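Local coordinates for uncharacterized protein (Pseudomonas aeruginosa, PDB 6P8P) that is a HORMA-domain protein of a type III CBASS phage resistance system and probably helps regulate the associated cGAS-like enzyme in antiviral defence, at residues F9-H14 with C74-D79. The protein carries 2 engineered substitutions. Sequence-based numbering, arbitrary orientation.
Sequences FRSSPH and CLFDED
Leu75 is bound through both its backbone N and its O to the neighbouring strand as strands 4-10 and 69-75 run out in parallel. Its N gives a nearly straight bond to Phe9 O (2.8 Å, 167° at the hydrogen), and its O takes Ser11 N at 2.8 Å, in the carbonyl plane. The pairing outlasts the strands: Asp77 N reaches a lone pair of Ser12 O at 2.9 Å. Phe9 O and Ser12 O each also receive a CA-H...O contact, from Cys74 and Phe76 respectively.

Beyond the last strand residues, Ser11 meets the Phe76 ring, its OG obliquely at 3.4 Å from ring atom CE1 and its CB 3.5 Å from the same atom. With OG anti to the backbone N (chi1 -172°), the hydroxyl hydrogen-bonds Thr20 of helix 17-29, while Ile51 of helix 44-52 packs on both Ser11 and Phe76. Cys74 CB lies 4.1 Å from Ser11 CB, and Phe9 turns its ring away to Ala23 and Leu27. At the outer end, Pro13, which follows a cis peptide bond, sets its CD 3.6 Å from Asp77 N. A water joins Asp77 OD1 to Ser12 OG and, weakly, to Ser12 O.

Arg10 and Leu75 point to the sheet face opposite Phe9 and Cys74; Arg10 NE bonds to Ala80 O, and its guanidinium lies over one face of the His14 ring, offset toward the rim. One further backbone bond thus follows beyond the parallel ladder where the chains leave strands 4-10 and 69-75, toward helices 17-29 and 77-82, at the edge of the mixed sheet of this HORMA domain.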
loop_
_atom_site.group_PDB
_atom_site.type_symbol
_atom_site.label_atom_id
_atom_site.label_comp_id
_atom_site.label_asym_id
_atom_site.label_seq_id
_atom_site.Cartn_x
_atom_site.Cartn_y
_atom_site.Cartn_z
ATOM N N PHE A 9 17.007 -0.299 -10.261
ATOM C CA PHE A 9 16.050 0.535 -10.972
ATOM C C PHE A 9 16.037 1.958 -10.443
ATOM O O PHE A 9 16.080 2.182 -9.232
ATOM C CB PHE A 9 14.643 -0.049 -10.848
ATOM C CG PHE A 9 14.362 -1.109 -11.841
ATOM C CD1 PHE A 9 14.920 -2.382 -11.695
ATOM C CD2 PHE A 9 13.620 -0.843 -12.962
ATOM C CE1 PHE A 9 14.679 -3.356 -12.636
ATOM C CE2 PHE A 9 13.386 -1.817 -13.919
ATOM C CZ PHE A 9 13.909 -3.068 -13.752
ATOM N N ARG A 10 15.921 2.910 -11.364
ATOM C CA ARG A 10 15.762 4.324 -11.021
ATOM C C ARG A 10 14.337 4.584 -10.524
ATOM O O ARG A 10 13.364 4.418 -11.271
ATOM C CB ARG A 10 16.075 5.192 -12.235
ATOM C CG ARG A 10 17.453 4.864 -12.851
ATOM C CD ARG A 10 17.600 5.477 -14.247
ATOM N NE ARG A 10 17.662 6.928 -14.195
ATOM C CZ ARG A 10 17.680 7.708 -15.271
ATOM N NH1 ARG A 10 17.610 7.163 -16.469
ATOM N NH2 ARG A 10 17.744 9.026 -15.144
ATOM N N SER A 11 14.219 5.012 -9.274
ATOM C CA SER A 11 12.900 5.256 -8.693
ATOM C C SER A 11 12.718 6.757 -8.498
ATOM O O SER A 11 13.152 7.539 -9.346
ATOM C CB SER A 11 12.745 4.465 -7.397
ATOM O OG SER A 11 11.417 4.546 -6.917
ATOM N N SER A 12 12.084 7.158 -7.409
ATOM C CA SER A 12 11.693 8.551 -7.245
ATOM C C SER A 12 12.934 9.430 -7.118
ATOM O O SER A 12 13.851 9.086 -6.372
ATOM C CB SER A 12 10.826 8.708 -5.988
ATOM O OG SER A 12 10.383 10.040 -5.893
ATOM N N PRO A 13 12.980 10.589 -7.798
ATOM C CA PRO A 13 11.926 11.239 -8.581
ATOM C C PRO A 13 11.936 10.995 -10.075
ATOM O O PRO A 13 11.276 11.729 -10.796
ATOM C CB PRO A 13 12.203 12.736 -8.317
ATOM C CG PRO A 13 13.720 12.785 -8.295
ATOM C CD PRO A 13 14.127 11.501 -7.582
ATOM N N HIS A 14 12.673 9.996 -10.545
ATOM C CA HIS A 14 12.672 9.677 -11.957
ATOM C C HIS A 14 11.425 8.907 -12.362
ATOM O O HIS A 14 10.875 9.149 -13.448
ATOM C CB HIS A 14 13.918 8.865 -12.294
ATOM C CG HIS A 14 14.042 8.515 -13.739
ATOM N ND1 HIS A 14 14.354 9.446 -14.706
ATOM C CD2 HIS A 14 13.943 7.324 -14.374
ATOM C CE1 HIS A 14 14.431 8.837 -15.879
ATOM N NE2 HIS A 14 14.193 7.550 -15.702
ATOM N N CYS A 74 16.682 -0.279 -5.681
ATOM C CA CYS A 74 16.147 0.951 -6.245
ATOM C C CYS A 74 17.046 2.119 -5.886
ATOM O O CYS A 74 17.566 2.167 -4.777
ATOM C CB CYS A 74 14.731 1.257 -5.706
ATOM S SG CYS A 74 13.481 0.116 -6.343
ATOM N N LEU A 75 17.193 3.054 -6.821
ATOM C CA LEU A 75 17.911 4.305 -6.638
ATOM C C LEU A 75 16.922 5.442 -6.424
ATOM O O LEU A 75 15.859 5.473 -7.052
ATOM C CB LEU A 75 18.757 4.601 -7.869
ATOM C CG LEU A 75 19.848 3.599 -8.204
ATOM C CD1 LEU A 75 20.346 3.902 -9.598
ATOM C CD2 LEU A 75 20.956 3.687 -7.184
ATOM N N PHE A 76 17.299 6.407 -5.581
ATOM C CA PHE A 76 16.434 7.515 -5.243
ATOM C C PHE A 76 17.210 8.819 -5.343
ATOM O O PHE A 76 18.446 8.837 -5.402
ATOM C CB PHE A 76 15.851 7.336 -3.826
ATOM C CG PHE A 76 15.029 6.096 -3.695
ATOM C CD1 PHE A 76 13.688 6.098 -4.038
ATOM C CD2 PHE A 76 15.598 4.929 -3.247
ATOM C CE1 PHE A 76 12.942 4.931 -3.958
ATOM C CE2 PHE A 76 14.852 3.765 -3.145
ATOM C CZ PHE A 76 13.504 3.775 -3.510
ATOM N N ASP A 77 16.448 9.904 -5.417
ATOM C CA ASP A 77 16.972 11.273 -5.314
ATOM C C ASP A 77 18.011 11.465 -6.412
ATOM O O ASP A 77 17.740 11.096 -7.565
ATOM C CB ASP A 77 17.472 11.475 -3.889
ATOM C CG ASP A 77 16.419 11.151 -2.858
ATOM O OD1 ASP A 77 15.251 11.540 -3.085
ATOM O OD2 ASP A 77 16.750 10.505 -1.836
ATOM N N GLU A 78 19.172 12.056 -6.123
ATOM C CA GLU A 78 20.119 12.380 -7.187
ATOM C C GLU A 78 20.583 11.133 -7.927
ATOM O O GLU A 78 20.834 11.182 -9.140
ATOM C CB GLU A 78 21.308 13.139 -6.590
ATOM C CG GLU A 78 20.918 14.507 -6.020
ATOM C CD GLU A 78 22.050 15.209 -5.278
ATOM O OE1 GLU A 78 23.096 14.576 -5.021
ATOM O OE2 GLU A 78 21.888 16.405 -4.949
ATOM N N ASP A 79 20.708 10.009 -7.218
ATOM C CA ASP A 79 21.118 8.770 -7.875
ATOM C C ASP A 79 20.109 8.350 -8.939
ATOM O O ASP A 79 20.484 7.824 -9.994
ATOM C CB ASP A 79 21.293 7.652 -6.848
ATOM C CG ASP A 79 22.442 7.906 -5.899
ATOM O OD1 ASP A 79 23.455 8.481 -6.339
ATOM O OD2 ASP A 79 22.337 7.525 -4.716
HETATM O O HOH W 1 12.785 10.585 -3.953
#